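Local coordinates for DR2417 (Deinococcus radiodurans, PDB 4XWW), which probably degrades and matures RNA as a dimeric 5'-3' exoribonuclease, possibly also cutting internally, with a metallo-beta-lactamase-type zinc centre and a beta-CASP domain, at residues Y250-I255 with G284-P289; G263-M268 with P289-T294. All coordinates share one frame; numbering follows the deposited sequence.

Contact 1: Y250-I255 with G284-P289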
loop_
_atom_site.group_PDB
_atom_site.type_symbol
_atom_site.label_atom_id
_atom_site.label_comp_id
_atom_site.label_asym_id
_atom_site.label_seq_id
_atom_site.Cartn_x
_atom_site.Cartn_y
_atom_site.Cartn_z
ATOM N N TYR A 250 8.906 -2.742 -26.160
ATOM C CA TYR A 250 10.359 -2.570 -26.318
ATOM C C TYR A 250 11.155 -3.496 -25.393
ATOM O O TYR A 250 12.083 -4.181 -25.830
ATOM C CB TYR A 250 10.796 -1.137 -26.039
ATOM C CG TYR A 250 10.143 -0.095 -26.905
ATOM C CD1 TYR A 250 9.923 -0.311 -28.270
ATOM C CD2 TYR A 250 9.753 1.114 -26.358
ATOM C CE1 TYR A 250 9.309 0.682 -29.061
ATOM C CE2 TYR A 250 9.162 2.092 -27.126
ATOM C CZ TYR A 250 8.942 1.880 -28.465
ATOM O OH TYR A 250 8.339 2.885 -29.181
ATOM N N ARG A 251 10.816 -3.454 -24.109
ATOM C CA ARG A 251 11.415 -4.330 -23.090
ATOM C C ARG A 251 11.371 -5.802 -23.510
ATOM O O ARG A 251 12.391 -6.512 -23.476
ATOM C CB ARG A 251 10.685 -4.133 -21.761
ATOM C CG ARG A 251 11.261 -4.900 -20.535
ATOM C CD ARG A 251 12.438 -4.177 -19.867
ATOM N NE ARG A 251 12.154 -2.777 -19.571
ATOM C CZ ARG A 251 11.510 -2.325 -18.496
ATOM N NH1 ARG A 251 11.088 -3.173 -17.538
ATOM N NH2 ARG A 251 11.320 -1.008 -18.370
ATOM N N ILE A 252 10.189 -6.265 -23.898
ATOM C CA ILE A 252 10.031 -7.662 -24.268
ATOM C C ILE A 252 10.823 -7.989 -25.536
ATOM O O ILE A 252 11.480 -9.022 -25.606
ATOM C CB ILE A 252 8.554 -8.028 -24.444
ATOM C CG1 ILE A 252 7.845 -7.882 -23.091
ATOM C CG2 ILE A 252 8.431 -9.453 -24.936
ATOM C CD1 ILE A 252 6.319 -7.963 -23.149
ATOM N N GLN A 253 10.786 -7.115 -26.535
ATOM C CA GLN A 253 11.552 -7.392 -27.753
ATOM C C GLN A 253 13.043 -7.502 -27.431
ATOM O O GLN A 253 13.729 -8.416 -27.896
ATOM C CB GLN A 253 11.346 -6.309 -28.814
ATOM C CG GLN A 253 12.220 -6.525 -30.055
ATOM C CD GLN A 253 11.775 -7.717 -30.893
ATOM O OE1 GLN A 253 10.579 -7.956 -31.069
ATOM N NE2 GLN A 253 12.740 -8.452 -31.446
ATOM N N ASN A 254 13.540 -6.580 -26.621
ATOM C CA ASN A 254 14.953 -6.634 -26.247
ATOM C C ASN A 254 15.281 -7.919 -25.482
ATOM O O ASN A 254 16.360 -8.482 -25.646
ATOM C CB ASN A 254 15.333 -5.390 -25.438
ATOM C CG ASN A 254 15.315 -4.117 -26.280
ATOM O OD1 ASN A 254 15.492 -4.157 -27.505
ATOM N ND2 ASN A 254 15.135 -2.978 -25.621
ATOM N N ILE A 255 14.331 -8.415 -24.695
ATOM C CA ILE A 255 14.522 -9.689 -24.007
ATOM C C ILE A 255 14.534 -10.854 -25.013
ATOM O O ILE A 255 15.322 -11.791 -24.880
ATOM C CB ILE A 255 13.432 -9.901 -22.933
ATOM C CG1 ILE A 255 13.627 -8.874 -21.807
ATOM C CG2 ILE A 255 13.407 -11.364 -22.447
ATOM C CD1 ILE A 255 12.371 -8.668 -20.981
ATOM N N GLY A 284 3.997 -4.910 -36.511
ATOM C CA GLY A 284 5.416 -4.841 -36.807
ATOM C C GLY A 284 6.359 -4.386 -35.707
ATOM O O GLY A 284 7.540 -4.151 -35.963
ATOM N N HIS A 285 5.860 -4.271 -34.477
ATOM C CA HIS A 285 6.698 -3.795 -33.382
ATOM C C HIS A 285 7.428 -4.911 -32.657
ATOM O O HIS A 285 8.388 -4.659 -31.944
ATOM C CB HIS A 285 5.860 -2.996 -32.378
ATOM C CG HIS A 285 5.227 -1.789 -32.983
ATOM N ND1 HIS A 285 5.947 -0.675 -33.346
ATOM C CD2 HIS A 285 3.934 -1.524 -33.307
ATOM C CE1 HIS A 285 5.136 0.225 -33.877
ATOM N NE2 HIS A 285 3.907 -0.267 -33.856
ATOM N N MET A 286 6.965 -6.138 -32.847
ATOM C CA MET A 286 7.596 -7.289 -32.207
ATOM C C MET A 286 7.954 -8.329 -33.249
ATOM O O MET A 286 7.106 -8.733 -34.042
ATOM C CB MET A 286 6.685 -7.901 -31.150
ATOM C CG MET A 286 7.382 -8.946 -30.270
ATOM S SD MET A 286 6.263 -9.718 -29.086
ATOM C CE MET A 286 6.106 -8.386 -27.873
ATOM N N ASN A 287 9.210 -8.766 -33.224
ATOM C CA ASN A 287 9.729 -9.714 -34.193
ATOM C C ASN A 287 10.618 -10.743 -33.502
ATOM O O ASN A 287 11.813 -10.534 -33.336
ATOM C CB ASN A 287 10.503 -8.976 -35.289
ATOM C CG ASN A 287 9.652 -7.945 -36.009
ATOM O OD1 ASN A 287 8.894 -8.285 -36.918
ATOM N ND2 ASN A 287 9.767 -6.679 -35.603
ATOM N N PRO A 288 10.023 -11.854 -33.070
ATOM C CA PRO A 288 10.787 -12.879 -32.357
ATOM C C PRO A 288 11.808 -13.510 -33.295
ATOM O O PRO A 288 11.438 -13.952 -34.379
ATOM C CB PRO A 288 9.721 -13.898 -31.925
ATOM C CG PRO A 288 8.410 -13.186 -32.074
ATOM C CD PRO A 288 8.594 -12.182 -33.161
ATOM N N PRO A 289 13.081 -13.532 -32.886
ATOM C CA PRO A 289 14.152 -14.067 -33.730
ATOM C C PRO A 289 14.038 -15.585 -33.877
ATOM O O PRO A 289 14.520 -16.158 -34.854
ATOM C CB PRO A 289 15.429 -13.662 -32.985
ATOM C CG PRO A 289 14.995 -13.378 -31.576
ATOM C CD PRO A 289 13.591 -12.893 -31.660
#

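Contact 2: G263-M268 with P289-T294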
loop_
_atom_site.group_PDB
_atom_site.type_symbol
_atom_site.label_atom_id
_atom_site.label_comp_id
_atom_site.label_asym_id
_atom_site.label_seq_id
_atom_site.Cartn_x
_atom_site.Cartn_y
_atom_site.Cartn_z
ATOM N N GLY A 263 21.283 -18.223 -26.042
ATOM C CA GLY A 263 20.971 -19.632 -26.230
ATOM C C GLY A 263 19.730 -20.132 -25.507
ATOM O O GLY A 263 19.598 -21.337 -25.251
ATOM N N ARG A 264 18.812 -19.218 -25.201
ATOM C CA ARG A 264 17.560 -19.579 -24.529
ATOM C C ARG A 264 16.337 -19.407 -25.443
ATOM O O ARG A 264 16.230 -18.419 -26.164
ATOM C CB ARG A 264 17.371 -18.738 -23.260
ATOM C CG ARG A 264 18.453 -18.968 -22.227
ATOM C CD ARG A 264 18.245 -18.084 -21.002
ATOM N NE ARG A 264 19.232 -18.364 -19.957
ATOM C CZ ARG A 264 19.031 -19.167 -18.913
ATOM N NH1 ARG A 264 17.861 -19.778 -18.752
ATOM N NH2 ARG A 264 20.006 -19.361 -18.016
ATOM N N ARG A 265 15.412 -20.361 -25.379
ATOM C CA ARG A 265 14.140 -20.242 -26.097
ATOM C C ARG A 265 13.116 -19.608 -25.176
ATOM O O ARG A 265 13.239 -19.704 -23.956
ATOM C CB ARG A 265 13.642 -21.601 -26.585
ATOM C CG ARG A 265 14.587 -22.359 -27.530
ATOM C CD ARG A 265 14.832 -21.557 -28.799
ATOM N NE ARG A 265 13.602 -21.334 -29.559
ATOM C CZ ARG A 265 13.137 -22.172 -30.486
ATOM N NH1 ARG A 265 13.793 -23.298 -30.776
ATOM N NH2 ARG A 265 12.009 -21.891 -31.126
ATOM N N VAL A 266 12.109 -18.957 -25.752
ATOM C CA VAL A 266 11.210 -18.128 -24.962
ATOM C C VAL A 266 9.783 -18.677 -24.944
ATOM O O VAL A 266 9.252 -19.094 -25.972
ATOM C CB VAL A 266 11.212 -16.683 -25.497
ATOM C CG1 VAL A 266 10.251 -15.785 -24.707
ATOM C CG2 VAL A 266 12.627 -16.119 -25.418
ATOM N N VAL A 267 9.184 -18.684 -23.756
ATOM C CA VAL A 267 7.777 -19.034 -23.592
ATOM C C VAL A 267 7.057 -17.786 -23.127
ATOM O O VAL A 267 7.459 -17.163 -22.142
ATOM C CB VAL A 267 7.537 -20.147 -22.541
ATOM C CG1 VAL A 267 6.044 -20.449 -22.416
ATOM C CG2 VAL A 267 8.282 -21.421 -22.883
ATOM N N MET A 268 6.002 -17.420 -23.837
ATOM C CA MET A 268 5.164 -16.309 -23.414
ATOM C C MET A 268 4.025 -16.896 -22.597
ATOM O O MET A 268 3.260 -17.723 -23.092
ATOM C CB MET A 268 4.649 -15.519 -24.621
ATOM C CG MET A 268 5.757 -14.931 -25.510
ATOM S SD MET A 268 6.629 -13.509 -24.809
ATOM C CE MET A 268 5.460 -12.188 -25.172
ATOM N N PRO A 289 13.081 -13.532 -32.886
ATOM C CA PRO A 289 14.152 -14.067 -33.730
ATOM C C PRO A 289 14.038 -15.585 -33.877
ATOM O O PRO A 289 14.520 -16.158 -34.854
ATOM C CB PRO A 289 15.429 -13.662 -32.985
ATOM C CG PRO A 289 14.995 -13.378 -31.576
ATOM C CD PRO A 289 13.591 -12.893 -31.660
ATOM N N GLU A 290 13.421 -16.226 -32.892
ATOM C CA GLU A 290 13.027 -17.626 -32.998
ATOM C C GLU A 290 11.583 -17.737 -32.548
ATOM O O GLU A 290 11.140 -16.953 -31.705
ATOM C CB GLU A 290 13.914 -18.537 -32.140
ATOM C CG GLU A 290 15.375 -18.584 -32.544
ATOM C CD GLU A 290 16.201 -19.468 -31.620
ATOM O OE1 GLU A 290 16.824 -18.936 -30.673
ATOM O OE2 GLU A 290 16.224 -20.696 -31.839
ATOM N N PRO A 291 10.847 -18.716 -33.094
ATOM C CA PRO A 291 9.459 -18.930 -32.670
ATOM C C PRO A 291 9.296 -19.101 -31.156
ATOM O O PRO A 291 10.133 -19.752 -30.514
ATOM C CB PRO A 291 9.077 -20.214 -33.394
ATOM C CG PRO A 291 9.901 -20.165 -34.668
ATOM C CD PRO A 291 11.201 -19.524 -34.285
ATOM N N PHE A 292 8.241 -18.515 -30.590
ATOM C CA PHE A 292 7.852 -18.838 -29.216
ATOM C C PHE A 292 7.605 -20.335 -29.060
ATOM O O PHE A 292 7.114 -20.995 -29.984
ATOM C CB PHE A 292 6.587 -18.081 -28.809
ATOM C CG PHE A 292 6.744 -16.594 -28.799
ATOM C CD1 PHE A 292 7.800 -15.993 -28.133
ATOM C CD2 PHE A 292 5.834 -15.797 -29.457
ATOM C CE1 PHE A 292 7.937 -14.606 -28.133
ATOM C CE2 PHE A 292 5.968 -14.414 -29.463
ATOM C CZ PHE A 292 7.019 -13.822 -28.800
ATOM N N LEU A 293 7.943 -20.870 -27.889
ATOM C CA LEU A 293 7.637 -22.257 -27.543
ATOM C C LEU A 293 6.594 -22.313 -26.431
ATOM O O LEU A 293 6.369 -21.317 -25.746
ATOM C CB LEU A 293 8.900 -23.005 -27.099
ATOM C CG LEU A 293 10.031 -23.275 -28.087
ATOM C CD1 LEU A 293 11.120 -24.123 -27.431
ATOM C CD2 LEU A 293 9.507 -23.965 -29.322
ATOM N N THR A 294 5.967 -23.473 -26.251
ATOM C CA THR A 294 5.067 -23.678 -25.124
ATOM C C THR A 294 5.842 -24.236 -23.945
ATOM O O THR A 294 6.967 -24.706 -24.096
ATOM C CB THR A 294 3.927 -24.656 -25.438
ATOM O OG1 THR A 294 4.477 -25.944 -25.718
ATOM C CG2 THR A 294 3.119 -24.176 -26.627
HETATM O O HOH W 1 15.259 -17.621 -28.655
HETATM O O HOH W 2 12.182 -18.999 -28.686
HETATM O O HOH W 3 4.763 -19.181 -25.945
#

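Contact 1: Y250-I255 with G284-P289
Gln253 reaches Asn287 through two torsions: CG stands anti to the backbone N (chi1 176°), which sets CG on the side of residues 284-289, and a bend at chi2 (71°) turns CD to face the backbone of Asn287. The terminal amide pairs with both polar backbone atoms of that residue. Asn287 N donates to Gln253 OE1 at 2.7 Å, its N-H almost straight on the oxygen (167°) although the donor is tilted out of the carbonyl plane. Gln253 NE2 returns a bond of 3.0 Å to Asn287 O; the acceptor lies close to the plane of the glutamine amide, whereas NE2 stands well above the plane of the Asn287 carbonyl. The two bonds together fix the rotation of the amide, and a third, from Gln253 NE2 to Asp257 OD2 one turn further along the same helix, supports the same orientation.

Met286 borders this pair. Its CA and CG come to 3.3 and 3.4 Å from Gln253 OE1, so the acceptor oxygen sits against carbon as well as the N-H. Met286 CE meets CG2 of Ile252 at 3.9 Å, the two side chains crossing obliquely. Met273, Ala277 and Ala280 of helix 271-282 continue this apolar patch. That helix ends in a Schellman motif with Gly284 as the C-prime residue, and the segment bound by Gln253 follows directly. Helix 249-261 and this loop both belong to the beta-CASP domain, the nearest atom of the contact about 7 Å from the bound RNA.

The backbone N-H and C=O of Asn287, in a segment without regular secondary structure, are thus both satisfied by one buried side chain of helix 249-261. The nearby Asp257 carboxylate would probably polarise the amide N-H groups and favour this orientation.

Contact 2: G263-M268 with P289-T294
Arg265 and Glu290 form an ion pair in which no N-H points at the acid: Glu290 OE2 lies over a face of the guanidinium, offset toward its rim and 3.5 Å from NE, with the two planar groups 27° apart. On the opposite face sits Leu293, whose CD2 is nearest to NH2. The guanidinium directs its hydrogen bonds within its plane, NH2 to Pro291 O (2.9 Å, nearly straight) and NE to a water that also bonds Val266 N and Pro291 O. With no N-H aimed at OE2, the pair probably acts through charge attraction alone, while the other Glu290 oxygen, OE1, accepts from His260 ND1 and from a water held by Arg264 O.

Leu293 N donates to Val266 O at 2.9 Å and 175°. Beyond it, Met268 CG lies over the centre of the Phe292 ring, 3.5 Å from the centroid and 15° off its normal, a CH-pi contact; SD adds an oblique Met-aromatic approach. A further water joins Met268 N to Leu293 O.

Strand 265-269 is an outermost strand, within this chain, of the five-stranded parallel sheet of the beta-CASP domain. Strand 306-310 hydrogen-bonds Arg265 and Val267, while residues 289-294 meet the strand's other edge; Leu256 of helix 249-261 touches Val266 and Phe292, and helix 271-282 packs on Met268 and Phe292.

Overall arrangement
From the N terminus, helix 249-261 supplies the first side of contact 1, and strand 265-269, next in the chain, the first side of contact 2. After helix 271-282 the chain returns through 284-289, closing contact 1 over 28 intervening residues, and then through 289-294, closing contact 2 over 20. The segments alternate, so the two closures cross rather than nest, and the two returning segments share Pro289. Their centres are 12 Å apart, and packing joins them directly: Ile252 CG2 to Met268 CE at 4.0 Å, and Met286 SD to Phe292 CZ at 4.2 Å. One connecting loop, leading to helix 295-298, is thereby tied successively to a helix and a sheet-edge strand of the beta-CASP domain.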